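Long-range contacts in aromatic-amino-acid:2-oxoglutarate transaminase (Candida albicans, PDB 6HND), which probably transfers amino groups between aromatic amino acids and 2-oxo acids such as 2-oxoglutarate, using pyridoxal 5'-phosphate as cofactor: residues Y283-T287 against Y315-L320; D145-T150 against V392-L396. One frame throughout, in Å; residues are numbered along the deposited sequence.

Contact 1: residues Y283-T287 against Y315-L320. With PLP (pyridoxal-5'-phosphate), chain E.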
loop_
_atom_site.group_PDB
_atom_site.type_symbol
_atom_site.label_atom_id
_atom_site.label_comp_id
_atom_site.label_asym_id
_atom_site.label_seq_id
_atom_site.Cartn_x
_atom_site.Cartn_y
_atom_site.Cartn_z
ATOM N N TYR B 283 4.821 -16.311 11.536
ATOM C CA TYR B 283 6.074 -16.921 12.086
ATOM C C TYR B 283 5.908 -18.414 12.410
ATOM O O TYR B 283 6.702 -18.917 13.228
ATOM C CB TYR B 283 6.536 -16.160 13.339
ATOM C CG TYR B 283 5.379 -15.594 14.113
ATOM C CD1 TYR B 283 4.316 -16.412 14.427
ATOM C CD2 TYR B 283 5.305 -14.249 14.440
ATOM C CE1 TYR B 283 3.204 -15.912 15.066
ATOM C CE2 TYR B 283 4.182 -13.725 15.057
ATOM C CZ TYR B 283 3.124 -14.567 15.357
ATOM O OH TYR B 283 1.997 -14.137 15.994
ATOM N N GLY B 284 4.974 -19.105 11.746
ATOM C CA GLY B 284 4.750 -20.552 11.903
ATOM C C GLY B 284 5.931 -21.343 11.379
ATOM O O GLY B 284 5.994 -22.555 11.640
ATOM N N TYR B 285 6.826 -20.702 10.634
ATOM C CA TYR B 285 8.052 -21.361 10.122
ATOM C C TYR B 285 9.085 -21.411 11.248
ATOM O O TYR B 285 9.961 -22.292 11.203
ATOM C CB TYR B 285 8.599 -20.692 8.862
ATOM C CG TYR B 285 7.642 -20.742 7.707
ATOM C CD1 TYR B 285 7.403 -21.937 7.063
ATOM C CD2 TYR B 285 6.979 -19.614 7.252
ATOM C CE1 TYR B 285 6.526 -22.025 6.004
ATOM C CE2 TYR B 285 6.096 -19.692 6.182
ATOM C CZ TYR B 285 5.861 -20.906 5.563
ATOM O OH TYR B 285 4.990 -21.050 4.529
ATOM N N LEU B 286 8.963 -20.526 12.242
ATOM C CA LEU B 286 9.889 -20.479 13.412
ATOM C C LEU B 286 9.402 -21.481 14.460
ATOM O O LEU B 286 8.823 -21.061 15.454
ATOM C CB LEU B 286 9.942 -19.044 13.932
ATOM C CG LEU B 286 10.330 -18.004 12.879
ATOM C CD1 LEU B 286 10.200 -16.597 13.442
ATOM C CD2 LEU B 286 11.739 -18.249 12.331
ATOM N N THR B 287 9.591 -22.778 14.195
ATOM C CA THR B 287 9.156 -23.892 15.073
ATOM C C THR B 287 10.185 -23.985 16.201
ATOM O O THR B 287 11.377 -23.830 15.907
ATOM C CB THR B 287 8.990 -25.208 14.293
ATOM O OG1 THR B 287 10.257 -25.520 13.703
ATOM C CG2 THR B 287 7.933 -25.124 13.214
ATOM N N TYR B 315 12.613 -31.089 8.780
ATOM C CA TYR B 315 11.857 -29.865 9.142
ATOM C C TYR B 315 10.451 -29.928 8.528
ATOM O O TYR B 315 9.442 -29.886 9.255
ATOM C CB TYR B 315 12.605 -28.623 8.667
ATOM C CG TYR B 315 11.825 -27.334 8.780
ATOM C CD1 TYR B 315 11.451 -26.825 10.015
ATOM C CD2 TYR B 315 11.474 -26.625 7.647
ATOM C CE1 TYR B 315 10.756 -25.636 10.130
ATOM C CE2 TYR B 315 10.814 -25.413 7.746
ATOM C CZ TYR B 315 10.435 -24.923 8.988
ATOM O OH TYR B 315 9.768 -23.733 9.070
ATOM N N LEU B 316 10.378 -30.062 7.206
ATOM C CA LEU B 316 9.090 -29.978 6.475
ATOM C C LEU B 316 8.181 -31.080 6.994
ATOM O O LEU B 316 6.975 -30.815 7.144
ATOM C CB LEU B 316 9.320 -30.121 4.972
ATOM C CG LEU B 316 10.040 -28.957 4.303
ATOM C CD1 LEU B 316 10.138 -29.198 2.804
ATOM C CD2 LEU B 316 9.358 -27.630 4.607
ATOM N N LYS B 317 8.743 -32.256 7.269
ATOM C CA LYS B 317 7.939 -33.485 7.510
ATOM C C LYS B 317 7.495 -33.534 8.976
ATOM O O LYS B 317 6.323 -33.854 9.212
ATOM C CB LYS B 317 8.734 -34.736 7.125
ATOM C CG LYS B 317 7.898 -36.009 7.051
ATOM C CD LYS B 317 8.703 -37.277 6.813
ATOM C CE LYS B 317 7.854 -38.535 6.877
ATOM N NZ LYS B 317 8.051 -39.374 5.669
ATOM N N ASN B 318 8.387 -33.235 9.928
ATOM C CA ASN B 318 8.143 -33.544 11.357
ATOM C C ASN B 318 8.003 -32.267 12.189
ATOM O O ASN B 318 7.341 -32.360 13.226
ATOM C CB ASN B 318 9.215 -34.500 11.875
ATOM C CG ASN B 318 9.262 -35.766 11.035
ATOM O OD1 ASN B 318 8.267 -36.477 10.935
ATOM N ND2 ASN B 318 10.382 -36.018 10.377
ATOM N N HIS B 319 8.563 -31.124 11.776
ATOM C CA HIS B 319 8.550 -29.899 12.624
ATOM C C HIS B 319 7.375 -28.996 12.232
ATOM O O HIS B 319 6.565 -28.652 13.117
ATOM C CB HIS B 319 9.912 -29.220 12.579
ATOM C CG HIS B 319 10.945 -30.053 13.257
ATOM N ND1 HIS B 319 11.325 -29.830 14.566
ATOM C CD2 HIS B 319 11.614 -31.149 12.833
ATOM C CE1 HIS B 319 12.220 -30.737 14.910
ATOM N NE2 HIS B 319 12.415 -31.564 13.860
ATOM N N LEU B 320 7.281 -28.663 10.951
ATOM C CA LEU B 320 6.251 -27.753 10.389
ATOM C C LEU B 320 4.859 -28.335 10.649
ATOM O O LEU B 320 4.625 -29.451 10.280
ATOM C CB LEU B 320 6.538 -27.575 8.897
ATOM C CG LEU B 320 6.086 -26.246 8.301
ATOM C CD1 LEU B 320 6.756 -25.083 9.028
ATOM C CD2 LEU B 320 6.380 -26.205 6.804
HETATM N N1 PLP E . -0.751 -10.941 12.439
HETATM C C2 PLP E . -0.042 -11.361 13.479
HETATM C C2A PLP E . -0.590 -12.511 14.252
HETATM C C3 PLP E . 1.202 -10.754 13.806
HETATM O O3 PLP E . 1.910 -11.215 14.881
HETATM C C4 PLP E . 1.679 -9.671 13.021
HETATM C C4A PLP E . 3.020 -9.104 13.301
HETATM C C5 PLP E . 0.901 -9.266 11.915
HETATM C C6 PLP E . -0.290 -9.914 11.692
HETATM C C5A PLP E . 1.242 -8.074 11.060
HETATM O O4P PLP E . 2.320 -8.277 10.108
HETATM P P PLP E . 2.694 -7.101 9.056
HETATM O O1P PLP E . 1.388 -6.424 8.661
HETATM O O2P PLP E . 3.402 -7.899 7.964
HETATM O O3P PLP E . 3.607 -6.160 9.774
HETATM O O HOH W 1 11.116 -27.358 15.797
#
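Y315 reaches out of helix 312-319 and donates a hydrogen bond from its phenol OH to the backbone carbonyl of Y285, with OH 2.6 Å from O. The C=O...OH angle of 112° and the in-plane approach place the donor on a lone pair of that oxygen. Because CG of Y315 stands anti to the backbone N (chi1 170°), the ring extends to the 283-287 loop, crossing the Y285 side chain at about a right angle. The same hydroxyl lies in plane at the edge of the Y285 ring, 3.6 Å from Y285 CD1. T287 turns OG1 to the edge of the Y315 ring, 3.6 Å from CE1. T287 OG1 is also hydrogen-bonded to R403 NE and to a water that is 2.9 Å from T287 OG1 and 2.8 Å from H319 ND1. Y283 to L286 form a type I beta turn, closed by L286 N to Y283 O, in the loop that follows strand 276-280 of this aminotransferase fold. At the start of the turn the Y283 ring points to the cofactor, its OH 3.1 Å from O3 of pyridoxal phosphate in a hydrogen bond. L320 brings CD1 obliquely to the Y285 ring, 3.8 Å from Y285 CD1, and to G284 O. A pi-type turn spans Y315 to H319: Y315 O accepts from both H319 N and L320 N, which arrive from opposite faces of its plane. The hydroxyl of Y285 is hydrogen-bonded to E337.

Contact 2: residues D145-T150 against V392-L396; sequences DFIIRT and VDGWL
The axes of the two short helical segments, 145-150 and 392-396, pass 10.4 Å apart at a signed crossing angle of -67°, and the backbones come nearest at F146 and V392, where the CA atoms are 5.6 Å apart. V392 points into the crossing and splits its methyls between two places: CG2 lies against D145 CB and the backbone N of F146, while CG1 meets R149 CB at 3.7 Å. F146, its CG anti to the backbone N, swings its ring toward the second helix. There CE1 comes to the edge of the W395 indole, 3.8 Å from CD1; the F146 ring and the five-membered ring of W395 lie obliquely, their planes at 58°, and L396 CD2 touches the same CE1. T150 CG2 sits over one face of the F146 ring, offset toward the rim, and also meets L396 CD2. Beside this apolar core R149 bends at chi2 and grips D393 side-on: NE bonds OD1 and NH2 bonds OD2, both at 2.8 Å and both nearly straight. The guanidinium and carboxylate planes are 29° apart, so the two-bonded salt bridge is nearly flat and limits rotation of both groups. Helix 312-319 packs alongside, I312 touching R149, D393 and L396, while I147 turns from the crossing to strands 158-163, 333-338 and 350-355 of the large sheet; W395 stacks on W398 further along helix 392-418.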
loop_
_atom_site.group_PDB
_atom_site.type_symbol
_atom_site.label_atom_id
_atom_site.label_comp_id
_atom_site.label_asym_id
_atom_site.label_seq_id
_atom_site.Cartn_x
_atom_site.Cartn_y
_atom_site.Cartn_z
ATOM N N ASP B 145 5.933 -21.580 -5.512
ATOM C CA ASP B 145 6.926 -22.665 -5.327
ATOM C C ASP B 145 7.146 -22.905 -3.834
ATOM O O ASP B 145 7.202 -24.082 -3.430
ATOM C CB ASP B 145 8.214 -22.326 -6.079
ATOM C CG ASP B 145 8.051 -22.391 -7.600
ATOM O OD1 ASP B 145 7.013 -22.889 -8.043
ATOM O OD2 ASP B 145 8.965 -21.931 -8.332
ATOM N N PHE B 146 7.234 -21.824 -3.050
ATOM C CA PHE B 146 7.463 -21.839 -1.586
ATOM C C PHE B 146 6.287 -22.524 -0.905
ATOM O O PHE B 146 6.524 -23.341 -0.006
ATOM C CB PHE B 146 7.663 -20.415 -1.053
ATOM C CG PHE B 146 7.950 -20.324 0.424
ATOM C CD1 PHE B 146 9.194 -20.668 0.931
ATOM C CD2 PHE B 146 6.983 -19.864 1.305
ATOM C CE1 PHE B 146 9.449 -20.594 2.291
ATOM C CE2 PHE B 146 7.241 -19.793 2.665
ATOM C CZ PHE B 146 8.475 -20.149 3.156
ATOM N N ILE B 147 5.056 -22.158 -1.287
ATOM C CA ILE B 147 3.808 -22.747 -0.710
ATOM C C ILE B 147 3.680 -24.214 -1.167
ATOM O O ILE B 147 3.303 -25.057 -0.354
ATOM C CB ILE B 147 2.583 -21.874 -1.040
ATOM C CG1 ILE B 147 2.483 -20.713 -0.058
ATOM C CG2 ILE B 147 1.280 -22.649 -1.041
ATOM C CD1 ILE B 147 1.972 -21.110 1.312
ATOM N N ILE B 148 4.030 -24.541 -2.403
ATOM C CA ILE B 148 4.024 -25.960 -2.856
ATOM C C ILE B 148 4.984 -26.752 -1.947
ATOM O O ILE B 148 4.575 -27.808 -1.460
ATOM C CB ILE B 148 4.359 -26.077 -4.359
ATOM C CG1 ILE B 148 3.234 -25.526 -5.240
ATOM C CG2 ILE B 148 4.692 -27.513 -4.725
ATOM C CD1 ILE B 148 3.608 -25.399 -6.734
ATOM N N ARG B 149 6.175 -26.219 -1.662
ATOM C CA ARG B 149 7.197 -26.911 -0.829
ATOM C C ARG B 149 6.695 -27.071 0.625
ATOM O O ARG B 149 6.819 -28.178 1.181
ATOM C CB ARG B 149 8.526 -26.154 -0.928
ATOM C CG ARG B 149 9.719 -26.894 -0.332
ATOM C CD ARG B 149 10.264 -28.010 -1.225
ATOM N NE ARG B 149 11.629 -28.378 -0.863
ATOM C CZ ARG B 149 12.006 -29.543 -0.325
ATOM N NH1 ARG B 149 11.124 -30.489 -0.050
ATOM N NH2 ARG B 149 13.281 -29.752 -0.046
ATOM N N THR B 150 6.137 -26.018 1.228
ATOM C CA THR B 150 5.889 -25.955 2.700
ATOM C C THR B 150 4.464 -26.378 3.065
ATOM O O THR B 150 4.300 -26.961 4.156
ATOM C CB THR B 150 6.190 -24.557 3.268
ATOM O OG1 THR B 150 5.288 -23.597 2.695
ATOM C CG2 THR B 150 7.630 -24.165 3.014
ATOM N N VAL B 392 13.865 -21.428 -3.084
ATOM C CA VAL B 392 13.003 -21.900 -1.976
ATOM C C VAL B 392 13.882 -22.551 -0.899
ATOM O O VAL B 392 13.793 -22.152 0.288
ATOM C CB VAL B 392 11.915 -22.836 -2.540
ATOM C CG1 VAL B 392 11.116 -23.538 -1.450
ATOM C CG2 VAL B 392 10.981 -22.080 -3.486
ATOM N N ASP B 393 14.689 -23.543 -1.268
ATOM C CA ASP B 393 15.380 -24.392 -0.264
ATOM C C ASP B 393 16.383 -23.488 0.450
ATOM O O ASP B 393 16.429 -23.514 1.694
ATOM C CB ASP B 393 15.930 -25.695 -0.877
ATOM C CG ASP B 393 14.854 -26.767 -1.001
ATOM O OD1 ASP B 393 13.659 -26.414 -0.952
ATOM O OD2 ASP B 393 15.199 -27.951 -1.098
ATOM N N GLY B 394 17.095 -22.654 -0.298
ATOM C CA GLY B 394 18.088 -21.733 0.283
ATOM C C GLY B 394 17.437 -20.764 1.253
ATOM O O GLY B 394 18.052 -20.442 2.273
ATOM N N TRP B 395 16.212 -20.329 0.954
ATOM C CA TRP B 395 15.437 -19.379 1.792
ATOM C C TRP B 395 14.989 -20.124 3.050
ATOM O O TRP B 395 15.137 -19.547 4.171
ATOM C CB TRP B 395 14.287 -18.761 0.986
ATOM C CG TRP B 395 13.431 -17.811 1.757
ATOM C CD1 TRP B 395 12.095 -17.929 1.979
ATOM C CD2 TRP B 395 13.848 -16.613 2.421
ATOM N NE1 TRP B 395 11.651 -16.888 2.737
ATOM C CE2 TRP B 395 12.704 -16.068 3.031
ATOM C CE3 TRP B 395 15.064 -15.938 2.564
ATOM C CZ2 TRP B 395 12.744 -14.879 3.767
ATOM C CZ3 TRP B 395 15.108 -14.767 3.301
ATOM C CH2 TRP B 395 13.962 -14.248 3.900
ATOM N N LEU B 396 14.546 -21.374 2.899
ATOM C CA LEU B 396 14.261 -22.276 4.050
ATOM C C LEU B 396 15.511 -22.398 4.947
ATOM O O LEU B 396 15.355 -22.357 6.173
ATOM C CB LEU B 396 13.800 -23.649 3.537
ATOM C CG LEU B 396 12.352 -23.708 3.041
ATOM C CD1 LEU B 396 12.077 -25.016 2.305
ATOM C CD2 LEU B 396 11.358 -23.521 4.197
#

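In the fold
From the N terminus, helix 137-151 supplies the first half of contact 2, and the chain then runs through all seven strands of the mixed sheet before helix 392-418 completes it, closing a loop of 241 intervening residues. Contact 1 is nested inside that loop: the turn after strand 276-280 meets the C-terminal part of helix 312-319 across 27 residues. The centres of the two contacts lie about 12 Å apart, and they touch directly. Y285 OH is 3.2 Å from T150 OG1, a probable hydrogen bond, and L316 packs on R149. Together they tie helices 137-151, 312-319 and 392-418 to the loop that carries Y283 to the cofactor.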